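Local coordinates for glutathione peroxidase-like protein (Trypanosoma brucei, PDB 2VUP) that probably reduces hydroperoxides as a thiol-based member of the glutathione peroxidase family, with tryparedoxin as its electron donor, at residues F31-L34 against P40-L43; L52-A57 against E68-L73; G61-G66 against T109-E114; Y134-K139 against K146-N151. One frame throughout, in Å; residues are numbered along the deposited sequence.

Interaction 1: residues F31-L34 against P40-L43; sequences FEVL and PYNL
V33 and Y41 carry this contact through both backbone and side chain. The amide N of Y41 gives a hydrogen bond to the carbonyl O of V33 (2.9 Å). The two side chains lie side by side and point the same way, with V33 CG2 4.1 Å from Y41 CB. Further along, with CG turned anti to the backbone N (chi1 -172°), L43 can bring CD2 to 3.5 Å from F31 O. At the other end L34 CD2 rests 4.3 Å from P40 CD, an exposed apolar touch. A water adds a second backbone link, accepting from V33 N at 2.9 Å and donating to Y41 O at 2.8 Å.

Around the contact, the Y41 hydroxyl is hydrogen-bonded to H46, V33 packs on L131 of helix 130-138, and both Y41 and L43 lean on L85 of strand 83-88. With a single bridge, L34 to P40, and five residues in between, the arrangement resembles a short, irregular beta hairpin, consistent with the N-terminal hairpin of glutathione peroxidases, ahead of strand 51-56.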
# COMPACT_ATOMS: atom_id res chain seq x y z
N PHE A 31 12.80 -4.67 -5.43
CA PHE A 31 12.62 -5.15 -4.06
C PHE A 31 11.83 -6.45 -3.98
O PHE A 31 10.98 -6.73 -4.82
CB PHE A 31 11.99 -4.06 -3.18
CG PHE A 31 12.81 -2.81 -3.12
CD1 PHE A 31 13.89 -2.71 -2.24
CD2 PHE A 31 12.55 -1.74 -3.97
CE1 PHE A 31 14.67 -1.57 -2.19
CE2 PHE A 31 13.32 -0.58 -3.93
CZ PHE A 31 14.39 -0.50 -3.03
N GLU A 32 12.14 -7.24 -2.95
CA GLU A 32 11.51 -8.54 -2.73
C GLU A 32 10.58 -8.44 -1.53
O GLU A 32 10.97 -7.95 -0.48
CB GLU A 32 12.55 -9.61 -2.41
CG GLU A 32 13.66 -9.77 -3.44
CD GLU A 32 14.82 -10.55 -2.85
OE1 GLU A 32 14.78 -11.79 -2.94
OE2 GLU A 32 15.73 -9.92 -2.27
N VAL A 33 9.35 -8.90 -1.70
CA VAL A 33 8.38 -8.90 -0.61
C VAL A 33 7.73 -10.26 -0.43
O VAL A 33 7.57 -11.02 -1.39
CB VAL A 33 7.29 -7.79 -0.76
CG1 VAL A 33 7.92 -6.40 -0.66
CG2 VAL A 33 6.52 -7.96 -2.06
N LEU A 34 7.37 -10.56 0.81
CA LEU A 34 6.64 -11.77 1.15
C LEU A 34 5.15 -11.47 1.21
O LEU A 34 4.74 -10.44 1.75
CB LEU A 34 7.09 -12.30 2.51
CG LEU A 34 8.49 -12.87 2.70
CD1 LEU A 34 8.68 -13.24 4.17
CD2 LEU A 34 8.73 -14.10 1.80
N PRO A 40 7.54 -15.75 -1.37
CA PRO A 40 7.87 -14.59 -2.20
C PRO A 40 6.72 -14.23 -3.12
O PRO A 40 6.12 -15.12 -3.75
CB PRO A 40 9.08 -15.08 -3.01
CG PRO A 40 9.71 -16.12 -2.12
CD PRO A 40 8.54 -16.83 -1.52
N TYR A 41 6.37 -12.95 -3.16
CA TYR A 41 5.23 -12.49 -3.94
C TYR A 41 5.68 -12.05 -5.34
O TYR A 41 6.71 -11.39 -5.48
CB TYR A 41 4.49 -11.36 -3.20
CG TYR A 41 3.34 -10.79 -4.00
CD1 TYR A 41 2.12 -11.45 -4.07
CD2 TYR A 41 3.49 -9.60 -4.71
CE1 TYR A 41 1.07 -10.94 -4.81
CE2 TYR A 41 2.44 -9.09 -5.46
CZ TYR A 41 1.24 -9.77 -5.51
OH TYR A 41 0.21 -9.26 -6.25
N ASN A 42 4.91 -12.42 -6.36
CA ASN A 42 5.23 -12.06 -7.74
C ASN A 42 4.88 -10.59 -7.97
O ASN A 42 3.81 -10.26 -8.47
CB ASN A 42 4.49 -12.98 -8.73
CG ASN A 42 4.86 -12.73 -10.20
OD1 ASN A 42 5.91 -12.15 -10.50
ND2 ASN A 42 3.99 -13.16 -11.11
N LEU A 43 5.81 -9.72 -7.57
CA LEU A 43 5.62 -8.27 -7.60
C LEU A 43 5.70 -7.67 -9.01
O LEU A 43 5.01 -6.70 -9.31
CB LEU A 43 6.63 -7.59 -6.67
CG LEU A 43 6.52 -6.09 -6.38
CD1 LEU A 43 5.22 -5.75 -5.67
CD2 LEU A 43 7.71 -5.59 -5.56
O HOH W 1 8.91 -10.26 -4.27

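Interaction 2: residues L52-A57 against E68-L73; sequences LIYNVA and ETATTL
Y54 supplies the flat group that touches across here. Its ring meets the methyl of A70 obliquely, with CE2 3.9 Å from A70 CB, while its outer end, OH, comes to 3.4 Å from T69 CG2 in a roughly right-angled crossing of the two side chains. The Y54 side chain also touches V84 of the neighbouring strand, S154 of strand 154-157 and I176 of helix 173-185. The setting is the beta-alpha-beta crossover of the thioredoxin fold: strand 51-56 leads into helix 63-77, which returns the chain to strand 83-88, parallel to the first. The helix runs nearly antiparallel to the strand, at 160°, with the local axes 10.6 Å apart.

That spacing is bridged by side chains alone. L52, with CG anti to its own amide N at chi1 -172°, sends CD2 to 3.7 Å from L73 CD1, the two leucines meeting at a slant. L52 and Y54 point toward the helix, whereas I53 between them packs on L85 and F87. On the helix, T69, A70 and L73 form the inward face, and V173 and I176 of helix 173-185 press on L73 as well. Away from the strand, E68 O accepts from T72 N at 3.0 Å and from T72 OG1 at 2.9 Å, the two donors approaching from opposite faces of the carbonyl plane.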
# COMPACT_ATOMS: atom_id res chain seq x y z
N LEU A 52 -1.46 1.23 -6.04
CA LEU A 52 -1.54 1.95 -4.78
C LEU A 52 -1.15 1.02 -3.62
O LEU A 52 -1.76 -0.02 -3.41
CB LEU A 52 -2.94 2.54 -4.58
CG LEU A 52 -3.20 3.49 -3.40
CD1 LEU A 52 -2.45 4.81 -3.54
CD2 LEU A 52 -4.70 3.75 -3.29
N ILE A 53 -0.11 1.40 -2.88
CA ILE A 53 0.38 0.58 -1.77
C ILE A 53 0.09 1.19 -0.41
O ILE A 53 0.60 2.27 -0.09
CB ILE A 53 1.91 0.29 -1.91
CG1 ILE A 53 2.20 -0.37 -3.27
CG2 ILE A 53 2.38 -0.58 -0.73
CD1 ILE A 53 3.68 -0.48 -3.63
N TYR A 54 -0.74 0.50 0.38
CA TYR A 54 -1.06 0.87 1.77
C TYR A 54 -0.22 0.10 2.79
O TYR A 54 0.11 -1.08 2.59
CB TYR A 54 -2.53 0.57 2.07
CG TYR A 54 -3.56 1.55 1.53
CD1 TYR A 54 -4.10 2.54 2.34
CD2 TYR A 54 -4.00 1.46 0.20
CE1 TYR A 54 -5.04 3.45 1.85
CE2 TYR A 54 -4.96 2.36 -0.30
CZ TYR A 54 -5.47 3.34 0.53
OH TYR A 54 -6.40 4.23 0.03
N ASN A 55 0.11 0.77 3.90
CA ASN A 55 0.37 0.05 5.13
C ASN A 55 -0.93 0.05 5.92
O ASN A 55 -1.60 1.09 6.01
CB ASN A 55 1.55 0.63 5.94
CG ASN A 55 1.35 2.10 6.34
OD1 ASN A 55 1.41 2.99 5.50
ND2 ASN A 55 1.15 2.34 7.63
N VAL A 56 -1.29 -1.11 6.46
CA VAL A 56 -2.62 -1.34 7.01
C VAL A 56 -2.60 -1.81 8.47
O VAL A 56 -1.58 -2.27 8.98
CB VAL A 56 -3.44 -2.37 6.16
CG1 VAL A 56 -3.74 -1.81 4.77
CG2 VAL A 56 -2.72 -3.72 6.05
N ALA A 57 -3.76 -1.68 9.13
CA ALA A 57 -3.98 -2.19 10.48
C ALA A 57 -5.47 -2.55 10.62
O ALA A 57 -6.32 -1.96 9.95
CB ALA A 57 -3.57 -1.14 11.53
N GLU A 68 -12.31 0.52 2.71
CA GLU A 68 -13.39 0.88 1.79
C GLU A 68 -12.87 1.65 0.59
O GLU A 68 -13.26 1.38 -0.54
CB GLU A 68 -14.50 1.67 2.50
CG GLU A 68 -15.42 0.81 3.36
CD GLU A 68 -16.39 1.61 4.22
OE1 GLU A 68 -17.22 0.97 4.92
OE2 GLU A 68 -16.33 2.86 4.22
N THR A 69 -11.98 2.61 0.85
CA THR A 69 -11.33 3.36 -0.22
C THR A 69 -10.47 2.44 -1.09
O THR A 69 -10.55 2.49 -2.33
CB THR A 69 -10.52 4.54 0.34
OG1 THR A 69 -11.41 5.56 0.80
CG2 THR A 69 -9.60 5.14 -0.73
N ALA A 70 -9.66 1.60 -0.44
CA ALA A 70 -8.77 0.66 -1.15
C ALA A 70 -9.54 -0.28 -2.07
O ALA A 70 -9.18 -0.46 -3.23
CB ALA A 70 -7.92 -0.12 -0.15
N THR A 71 -10.60 -0.88 -1.53
CA THR A 71 -11.51 -1.77 -2.27
C THR A 71 -12.20 -1.06 -3.45
O THR A 71 -12.19 -1.57 -4.57
CB THR A 71 -12.59 -2.33 -1.33
OG1 THR A 71 -11.97 -3.04 -0.25
CG2 THR A 71 -13.55 -3.27 -2.06
N THR A 72 -12.79 0.10 -3.17
CA THR A 72 -13.49 0.90 -4.18
C THR A 72 -12.57 1.22 -5.36
O THR A 72 -12.98 1.07 -6.52
CB THR A 72 -14.08 2.19 -3.56
OG1 THR A 72 -15.17 1.84 -2.69
CG2 THR A 72 -14.58 3.15 -4.62
N LEU A 73 -11.35 1.65 -5.07
CA LEU A 73 -10.37 1.94 -6.11
C LEU A 73 -9.91 0.69 -6.87
O LEU A 73 -9.67 0.75 -8.08
CB LEU A 73 -9.16 2.67 -5.53
CG LEU A 73 -9.38 4.13 -5.11
CD1 LEU A 73 -8.24 4.57 -4.21
CD2 LEU A 73 -9.51 5.05 -6.32

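Interaction 3: residues G61-G66 against T109-E114; sequences GYTKGG and TKFKAE
F111 lays the far end of its ring against the first turn of helix 63-77, touching T63 and K64. The tight part is small and apolar: F111 CE1 lies 3.8 Å from K64 CA, so the ring sits against the helix backbone itself, and F111 CZ is 4.0 Å from T63 CG2, the two side chains crossing at about a right angle. Both approaches are oblique to the ring. One ring face is backed by the CB of its own neighbour K110, 3.5 Å above the plane and offset toward the rim, and the ring of Y67 meets F111 at a shallow angle of about 20°.

On the solvent side things are slacker. K64 brushes the ring with CG, 4.2 Å from F111 CE1, and then its chain leads off, NZ making a long, weak ion pair with E68.

T63 divides its two branches between jobs. Its methyl stands anti to the backbone N and faces F111, while OG1 is hydrogen-bonded to C60 N and A57 O. F111 thus packs against the residue that ties down the loop of C60, the predicted catalytic cysteine, at the N-terminal end of the helix that follows it, the usual active-site position in a thioredoxin fold.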
# COMPACT_ATOMS: atom_id res chain seq x y z
N GLY A 61 -8.62 3.50 13.71
CA GLY A 61 -9.76 4.38 13.41
C GLY A 61 -9.90 4.63 11.91
O GLY A 61 -10.97 5.05 11.44
N TYR A 62 -8.83 4.37 11.17
CA TYR A 62 -8.86 4.45 9.71
C TYR A 62 -9.16 3.12 9.01
O TYR A 62 -9.29 3.09 7.79
CB TYR A 62 -7.56 5.05 9.18
CG TYR A 62 -7.39 6.53 9.44
CD1 TYR A 62 -8.21 7.47 8.81
CD2 TYR A 62 -6.38 6.99 10.30
CE1 TYR A 62 -8.04 8.83 9.04
CE2 TYR A 62 -6.20 8.36 10.53
CZ TYR A 62 -7.04 9.27 9.89
OH TYR A 62 -6.88 10.62 10.10
N THR A 63 -9.26 2.03 9.77
CA THR A 63 -9.49 0.70 9.17
C THR A 63 -10.70 0.65 8.21
O THR A 63 -10.55 0.26 7.05
CB THR A 63 -9.61 -0.42 10.24
OG1 THR A 63 -8.42 -0.46 11.03
CG2 THR A 63 -9.81 -1.79 9.59
N LYS A 64 -11.88 1.05 8.70
CA LYS A 64 -13.11 1.06 7.90
C LYS A 64 -12.97 1.88 6.64
O LYS A 64 -13.10 1.37 5.54
CB LYS A 64 -14.29 1.60 8.71
CG LYS A 64 -15.14 0.54 9.39
CD LYS A 64 -16.59 1.04 9.57
CE LYS A 64 -17.29 1.19 8.21
NZ LYS A 64 -18.75 1.51 8.31
N GLY A 65 -12.70 3.18 6.82
CA GLY A 65 -12.54 4.09 5.70
C GLY A 65 -11.38 3.70 4.80
O GLY A 65 -11.44 3.87 3.59
N GLY A 66 -10.32 3.17 5.42
CA GLY A 66 -9.13 2.75 4.69
C GLY A 66 -9.41 1.60 3.74
O GLY A 66 -9.15 1.70 2.55
N THR A 109 -13.77 -11.05 5.14
CA THR A 109 -15.13 -11.15 5.71
C THR A 109 -15.81 -9.78 5.84
O THR A 109 -16.99 -9.64 5.51
CB THR A 109 -15.15 -11.87 7.08
OG1 THR A 109 -14.28 -11.19 8.01
CG2 THR A 109 -14.72 -13.32 6.96
N LYS A 110 -15.06 -8.78 6.30
CA LYS A 110 -15.63 -7.47 6.59
C LYS A 110 -15.75 -6.56 5.37
O LYS A 110 -16.77 -5.89 5.18
CB LYS A 110 -14.85 -6.76 7.70
CG LYS A 110 -15.23 -7.20 9.10
CD LYS A 110 -15.25 -6.02 10.06
CE LYS A 110 -16.09 -6.33 11.29
NZ LYS A 110 -16.65 -5.10 11.93
N PHE A 111 -14.72 -6.56 4.52
CA PHE A 111 -14.62 -5.56 3.47
C PHE A 111 -14.71 -6.10 2.06
O PHE A 111 -14.90 -5.33 1.11
CB PHE A 111 -13.34 -4.73 3.66
CG PHE A 111 -13.24 -4.11 5.03
CD1 PHE A 111 -13.96 -2.96 5.34
CD2 PHE A 111 -12.43 -4.68 6.01
CE1 PHE A 111 -13.88 -2.39 6.60
CE2 PHE A 111 -12.34 -4.12 7.27
CZ PHE A 111 -13.07 -2.97 7.57
N LYS A 112 -14.61 -7.42 1.92
CA LYS A 112 -14.61 -8.09 0.62
C LYS A 112 -13.43 -7.63 -0.24
O LYS A 112 -13.55 -7.50 -1.47
CB LYS A 112 -15.96 -7.90 -0.12
CG LYS A 112 -16.94 -9.07 0.01
CD LYS A 112 -17.30 -9.38 1.46
CE LYS A 112 -18.04 -10.71 1.57
NZ LYS A 112 -17.80 -11.35 2.90
N ALA A 113 -12.31 -7.37 0.42
CA ALA A 113 -11.09 -6.96 -0.25
C ALA A 113 -10.43 -8.17 -0.91
O ALA A 113 -10.11 -9.16 -0.25
CB ALA A 113 -10.14 -6.28 0.73
N GLU A 114 -10.26 -8.07 -2.23
CA GLU A 114 -9.78 -9.18 -3.03
C GLU A 114 -8.34 -8.94 -3.50
O GLU A 114 -7.73 -9.80 -4.13
CB GLU A 114 -10.70 -9.39 -4.24
CG GLU A 114 -12.19 -9.49 -3.87
CD GLU A 114 -13.12 -9.40 -5.08
OE1 GLU A 114 -14.26 -8.91 -4.91
OE2 GLU A 114 -12.73 -9.82 -6.18

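Interaction 4: residues Y134-K139 against K146-N151; sequences YMKKTK and KAIKWN
The irregular segment 146-151 passes the last turn of helix 130-138 with K136 and K146 closest, their CA atoms 5.2 Å apart. The K136 side chain does most of the touching. It runs alongside the carbonyl of K146, with CB 3.4 Å and CE 3.2 Å from K146 O; a bend at chi3 (64°) brings CE back beside that oxygen. The carbonyl itself is held from elsewhere by a hydrogen bond from R166, which also binds A147 O. Beyond the bend, a salt bridge to E133 and hydrogen bonds to V123 O and N124 OD1 satisfy the NZ of this buried lysine, and N124 ND2 also bonds I148 O, so N124 reaches both sides of the contact; the aliphatic stem of K136 packs.

I148 meets that stem at about a right angle: CD1 lies 3.8 Å from K136 CG, and CG1 is 3.9 Å from K136 CD. Its CG1 branch, anti to the carbonyl carbon, reaches for the lysine. The loop continues into W150 and N151, which with F152 match the Trp-Asn-Phe signature of the glutathione peroxidase family; N151 packs on C60, the predicted active-site cysteine.

At the exposed margin K146 folds in on itself, and its CG stands 4.3 Å from K137 CA before the chain leads away from the helix.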
# COMPACT_ATOMS: atom_id res chain seq x y z
N TYR A 134 12.74 3.12 0.33
CA TYR A 134 12.76 3.68 -1.02
C TYR A 134 11.54 4.58 -1.33
O TYR A 134 11.70 5.69 -1.85
CB TYR A 134 12.90 2.56 -2.06
CG TYR A 134 12.59 3.00 -3.47
CD1 TYR A 134 13.51 3.75 -4.22
CD2 TYR A 134 11.36 2.69 -4.05
CE1 TYR A 134 13.19 4.18 -5.52
CE2 TYR A 134 11.05 3.11 -5.33
CZ TYR A 134 11.96 3.85 -6.05
OH TYR A 134 11.61 4.24 -7.32
N MET A 135 10.34 4.10 -1.02
CA MET A 135 9.11 4.87 -1.28
C MET A 135 9.06 6.16 -0.48
O MET A 135 8.68 7.22 -1.01
CB MET A 135 7.86 4.03 -1.00
CG MET A 135 7.65 2.86 -1.94
SD MET A 135 6.03 2.09 -1.79
CE MET A 135 6.00 1.67 -0.04
N LYS A 136 9.44 6.06 0.80
CA LYS A 136 9.43 7.19 1.74
C LYS A 136 10.44 8.26 1.34
O LYS A 136 10.17 9.45 1.47
CB LYS A 136 9.75 6.70 3.16
CG LYS A 136 8.67 5.83 3.82
CD LYS A 136 9.25 4.97 4.94
CE LYS A 136 9.81 5.79 6.09
NZ LYS A 136 10.68 4.97 7.02
N LYS A 137 11.61 7.82 0.88
CA LYS A 137 12.67 8.70 0.41
C LYS A 137 12.25 9.38 -0.89
O LYS A 137 12.46 10.58 -1.05
CB LYS A 137 13.94 7.88 0.18
CG LYS A 137 15.23 8.66 0.02
CD LYS A 137 16.40 7.73 -0.25
CE LYS A 137 16.55 7.40 -1.74
NZ LYS A 137 15.43 6.60 -2.30
N THR A 138 11.66 8.60 -1.79
CA THR A 138 11.15 9.14 -3.06
C THR A 138 10.05 10.17 -2.81
O THR A 138 10.11 11.30 -3.34
CB THR A 138 10.65 8.02 -4.01
OG1 THR A 138 11.69 7.05 -4.20
CG2 THR A 138 10.26 8.58 -5.37
N LYS A 139 9.05 9.79 -2.01
CA LYS A 139 7.90 10.64 -1.72
C LYS A 139 7.73 10.93 -0.22
O LYS A 139 6.98 10.23 0.47
CB LYS A 139 6.62 10.03 -2.30
CG LYS A 139 6.64 9.76 -3.81
CD LYS A 139 7.00 10.99 -4.65
CE LYS A 139 5.99 12.11 -4.51
NZ LYS A 139 6.29 13.22 -5.47
N LYS A 146 10.53 11.85 6.30
CA LYS A 146 10.42 10.55 5.64
C LYS A 146 9.46 9.58 6.33
O LYS A 146 8.75 8.82 5.66
CB LYS A 146 11.80 9.91 5.49
CG LYS A 146 12.65 10.47 4.34
CD LYS A 146 13.25 11.87 4.62
CE LYS A 146 14.20 11.92 5.83
NZ LYS A 146 13.58 12.56 7.04
N ALA A 147 9.44 9.61 7.67
CA ALA A 147 8.70 8.64 8.48
C ALA A 147 7.22 8.52 8.12
O ALA A 147 6.54 9.52 7.88
CB ALA A 147 8.85 8.96 9.97
N ILE A 148 6.73 7.28 8.09
CA ILE A 148 5.30 7.02 8.00
C ILE A 148 4.71 7.48 9.33
O ILE A 148 5.25 7.15 10.39
CB ILE A 148 4.99 5.51 7.74
CG1 ILE A 148 5.70 5.01 6.46
CG2 ILE A 148 3.48 5.24 7.69
CD1 ILE A 148 5.17 5.59 5.15
N LYS A 149 3.62 8.24 9.29
CA LYS A 149 3.04 8.81 10.52
C LYS A 149 1.98 7.94 11.18
O LYS A 149 1.78 7.99 12.40
CB LYS A 149 2.49 10.22 10.26
CG LYS A 149 3.59 11.27 10.03
CD LYS A 149 4.41 11.50 11.30
CE LYS A 149 5.42 12.64 11.14
NZ LYS A 149 5.73 13.30 12.45
N TRP A 150 1.28 7.14 10.38
CA TRP A 150 0.22 6.31 10.90
C TRP A 150 -0.16 5.21 9.93
O TRP A 150 0.32 5.18 8.80
CB TRP A 150 -1.01 7.18 11.23
CG TRP A 150 -1.87 6.62 12.32
CD1 TRP A 150 -3.14 6.14 12.19
CD2 TRP A 150 -1.53 6.48 13.71
NE1 TRP A 150 -3.61 5.71 13.40
CE2 TRP A 150 -2.64 5.90 14.35
CE3 TRP A 150 -0.39 6.78 14.47
CZ2 TRP A 150 -2.66 5.62 15.72
CZ3 TRP A 150 -0.40 6.49 15.83
CH2 TRP A 150 -1.53 5.92 16.44
N ASN A 151 -1.02 4.30 10.40
CA ASN A 151 -1.69 3.31 9.56
C ASN A 151 -2.43 4.00 8.42
O ASN A 151 -2.93 5.12 8.60
CB ASN A 151 -2.70 2.49 10.39
CG ASN A 151 -2.14 2.02 11.73
OD1 ASN A 151 -1.20 1.22 11.78
ND2 ASN A 151 -2.73 2.49 12.81

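How the interactions relate
Interaction 2 is the buried one, a purely side-chain contact between central strand 51-56 and helix 63-77. Interaction 3 uses the N-terminal end of the same helix nearer the surface, and the two are joined through T63. Interactions 1, 3 and 4 are partly buried; 1 joins two loop segments, 4 a helix end and a loop, and these two touch where F31 packs against Y134. Their chemistry differs: interaction 1 pairs backbones directly and through water, whereas interaction 4 lays a lysine stem along a carbonyl. Interaction 4 also reaches interaction 2 through N55 and W150, and interaction 3 through Y62 and W150, so 52-57, 61-66 and 146-151 converge around C60, with interaction 1 farther off.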